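Local coordinates for acetoacetate decarboxylase (Sphingomonas wittichii, PDB 5UPB) that is an acetoacetate decarboxylase-like lyase that probably acts on keto acids through Schiff-base chemistry, at the interface of chains A and B. Coordinates in Å, arbitrary orientation; residue numbers count along the deposited sequence, not the author numbering. Chains: chain A/B, Acetoacetate decarboxylase.

The interface of chains A and B. Residues chain A 75, 77-78, 107, 109; chain B 154, 156, 225-226.
B:His154 reaches across a two-fold symmetric interface between identical subunits into a niche formed by A:Asn75, A:Ala77, A:Gly78, A:Lys107 and A:Trp109, joining two copies of the four-chain deposited assembly; the exchanged chains repeat the contact. The histidine sits in the loop just before strand 156-166 of chain B, with CG anti to the carbonyl carbon (chi1 -79°), which sends the imidazole toward chain A. B:His154 NE2 accepts a hydrogen bond from the indole NE1 of A:Trp109 at 3.1 Å. The bond is bent (136° at the hydrogen); B:His154 NE2 lies near the indole plane, while A:Trp109 NE1 is tilted somewhat out of the imidazole plane. The two rings meet edge to face, their planes 70° apart.

At the far side of the imidazole, B:His154 ND1 donates to the carboxylate OD2 of B:Asp226 (2.8 Å), close to the ring plane and onto the syn lone pair. This bond within chain B probably fixes the ring flip, leaving NE2 as the acceptor for the tryptophan. B:Asp226 OD2 also takes a weak bond from the amide ND2 of A:Asn75 at 3.0 Å, with amide and carboxylate nearly perpendicular.

One imidazole face rests over the A:Ala77-A:Gly78 backbone, with A:Gly78 N over the ring centre; the methyl CB of A:Ala77 touches CD2 of B:His154 at 3.6 Å. A:Lys107 braces the 3-10 helix 76-78 from within chain A: bent at chi2 and chi4, it brings A:Lys107 NZ to a lone pair of A:Ala77 O (2.8 Å). A:Lys107 NZ stays 5.1 Å from B:His154 NE2; if charged, it might disfavour protonation of the imidazole, whereas the carboxylate of B:Asp226 would favour it.

Beside the ring, a water bridges the subunits. It bonds to the amide oxygen OD1 of A:Asn75 at 2.7 Å, to A:Ala77 N and, across the interface, to B:His154 O at 3.0 Å. OD1 also faces the edge of B:Phe156. Together, the held imidazole and bridging water probably help set the register of the paired subunits.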
ATOM      1  N   ASN A  75      -1.128 -17.393  -7.728  1.00 32.05           N
ATOM      2  CA  ASN A  75      -0.939 -15.954  -7.886  1.00 26.09           C
ATOM      3  C   ASN A  75      -2.249 -15.244  -7.611  1.00 29.19           C
ATOM      4  O   ASN A  75      -2.840 -14.622  -8.497  1.00 25.07           O
ATOM      5  CB  ASN A  75      -0.413 -15.625  -9.269  1.00 27.00           C
ATOM      6  CG  ASN A  75       0.095 -14.179  -9.345  1.00 27.44           C
ATOM      7  OD1 ASN A  75       0.093 -13.487  -8.340  1.00 28.76           O
ATOM      8  ND2 ASN A  75       0.370 -13.704 -10.538  1.00 28.12           N
ATOM      9  N   ALA A  77      -2.966 -12.413  -5.998  1.00 28.16           N
ATOM     10  CA  ALA A  77      -3.003 -10.983  -6.227  1.00 23.76           C
ATOM     11  C   ALA A  77      -3.075 -10.631  -7.707  1.00 24.62           C
ATOM     12  O   ALA A  77      -3.484  -9.514  -8.052  1.00 27.16           O
ATOM     13  CB  ALA A  77      -1.780 -10.297  -5.593  1.00 27.46           C
ATOM     14  N   GLY A  78      -2.718 -11.548  -8.586  1.00 23.75           N
ATOM     15  CA  GLY A  78      -2.909 -11.325  -9.996  1.00 23.70           C
ATOM     16  C   GLY A  78      -4.281 -11.605 -10.517  1.00 25.40           C
ATOM     17  O   GLY A  78      -4.527 -11.426 -11.711  1.00 26.86           O
ATOM     18  N   LYS A 107      -4.285  -2.353  -9.483  1.00 25.66           N
ATOM     19  CA  LYS A 107      -3.349  -3.342  -9.998  1.00 26.73           C
ATOM     20  C   LYS A 107      -2.910  -2.863 -11.377  1.00 29.35           C
ATOM     21  O   LYS A 107      -3.741  -2.548 -12.226  1.00 27.30           O
ATOM     22  CB  LYS A 107      -4.002  -4.744 -10.084  1.00 23.74           C
ATOM     23  CG  LYS A 107      -4.358  -5.366  -8.747  1.00 28.16           C
ATOM     24  CD  LYS A 107      -3.115  -5.730  -7.964  1.00 23.66           C
ATOM     25  CE  LYS A 107      -3.399  -6.125  -6.522  1.00 23.96           C
ATOM     26  NZ  LYS A 107      -4.384  -7.285  -6.541  1.00 25.48           N
ATOM     27  N   TRP A 109      -1.563  -4.418 -13.872  1.00 27.05           N
ATOM     28  CA  TRP A 109      -1.950  -5.258 -15.006  1.00 32.70           C
ATOM     29  C   TRP A 109      -3.328  -4.895 -15.514  1.00 32.29           C
ATOM     30  O   TRP A 109      -3.587  -4.978 -16.715  1.00 27.03           O
ATOM     31  CB  TRP A 109      -1.900  -6.751 -14.674  1.00 34.85           C
ATOM     32  CG  TRP A 109      -2.401  -7.169 -13.330  1.00 26.35           C
ATOM     33  CD1 TRP A 109      -1.671  -7.306 -12.197  1.00 29.09           C
ATOM     34  CD2 TRP A 109      -3.731  -7.582 -12.998  1.00 23.06           C
ATOM     35  NE1 TRP A 109      -2.457  -7.748 -11.163  1.00 26.66           N
ATOM     36  CE2 TRP A 109      -3.728  -7.936 -11.626  1.00 25.19           C
ATOM     37  CE3 TRP A 109      -4.916  -7.706 -13.729  1.00 26.70           C
ATOM     38  CZ2 TRP A 109      -4.861  -8.391 -10.959  1.00 23.81           C
ATOM     39  CZ3 TRP A 109      -6.073  -8.140 -13.047  1.00 27.27           C
ATOM     40  CH2 TRP A 109      -6.019  -8.475 -11.669  1.00 29.26           C
TER
ATOM     41  N   HIS B 154       2.966  -8.441  -5.638  1.00 26.56           N
ATOM     42  CA  HIS B 154       1.957  -9.494  -5.550  1.00 24.64           C
ATOM     43  C   HIS B 154       2.210 -10.422  -4.371  1.00 30.57           C
ATOM     44  O   HIS B 154       1.793 -11.590  -4.375  1.00 29.21           O
ATOM     45  CB  HIS B 154       1.889 -10.278  -6.868  1.00 23.96           C
ATOM     46  CG  HIS B 154       1.124  -9.581  -7.947  1.00 25.63           C
ATOM     47  ND1 HIS B 154       1.125 -10.019  -9.254  1.00 27.99           N
ATOM     48  CD2 HIS B 154       0.295  -8.510  -7.909  1.00 28.85           C
ATOM     49  CE1 HIS B 154       0.333  -9.240  -9.977  1.00 30.36           C
ATOM     50  NE2 HIS B 154      -0.183  -8.318  -9.186  1.00 27.14           N
ATOM     51  N   PHE B 156       5.220 -11.434  -3.439  1.00 28.64           N
ATOM     52  CA  PHE B 156       6.455 -12.171  -3.667  1.00 26.27           C
ATOM     53  C   PHE B 156       7.633 -11.233  -3.506  1.00 28.13           C
ATOM     54  O   PHE B 156       7.693 -10.193  -4.165  1.00 22.93           O
ATOM     55  CB  PHE B 156       6.510 -12.781  -5.072  1.00 30.35           C
ATOM     56  CG  PHE B 156       5.378 -13.707  -5.362  1.00 31.27           C
ATOM     57  CD1 PHE B 156       5.432 -15.008  -4.902  1.00 37.16           C
ATOM     58  CD2 PHE B 156       4.269 -13.284  -6.084  1.00 33.90           C
ATOM     59  CE1 PHE B 156       4.380 -15.913  -5.154  1.00 35.48           C
ATOM     60  CE2 PHE B 156       3.196 -14.186  -6.340  1.00 37.98           C
ATOM     61  CZ  PHE B 156       3.256 -15.484  -5.869  1.00 32.01           C
ATOM     62  N   PRO B 225       5.588 -16.425  -9.798  1.00 31.74           N
ATOM     63  CA  PRO B 225       4.981 -17.091 -10.967  1.00 39.68           C
ATOM     64  C   PRO B 225       4.813 -16.187 -12.175  1.00 34.93           C
ATOM     65  O   PRO B 225       4.643 -16.697 -13.292  1.00 32.17           O
ATOM     66  CB  PRO B 225       3.595 -17.518 -10.457  1.00 40.69           C
ATOM     67  CG  PRO B 225       3.559 -17.200  -9.004  1.00 45.12           C
ATOM     68  CD  PRO B 225       4.698 -16.317  -8.633  1.00 35.97           C
ATOM     69  N   ASP B 226       4.775 -14.866 -11.983  1.00 31.89           N
ATOM     70  CA  ASP B 226       4.587 -13.916 -13.078  1.00 34.61           C
ATOM     71  C   ASP B 226       5.835 -13.056 -13.320  1.00 28.62           C
ATOM     72  O   ASP B 226       5.748 -11.901 -13.767  1.00 31.68           O
ATOM     73  CB  ASP B 226       3.341 -13.054 -12.835  1.00 32.72           C
ATOM     74  CG  ASP B 226       3.329 -12.350 -11.478  1.00 36.96           C
ATOM     75  OD1 ASP B 226       4.265 -12.535 -10.683  1.00 29.72           O
ATOM     76  OD2 ASP B 226       2.368 -11.590 -11.207  1.00 32.45           O
TER
HETATM   77  O   HOH W   1      -0.230 -13.406  -5.677  1.00 28.84           O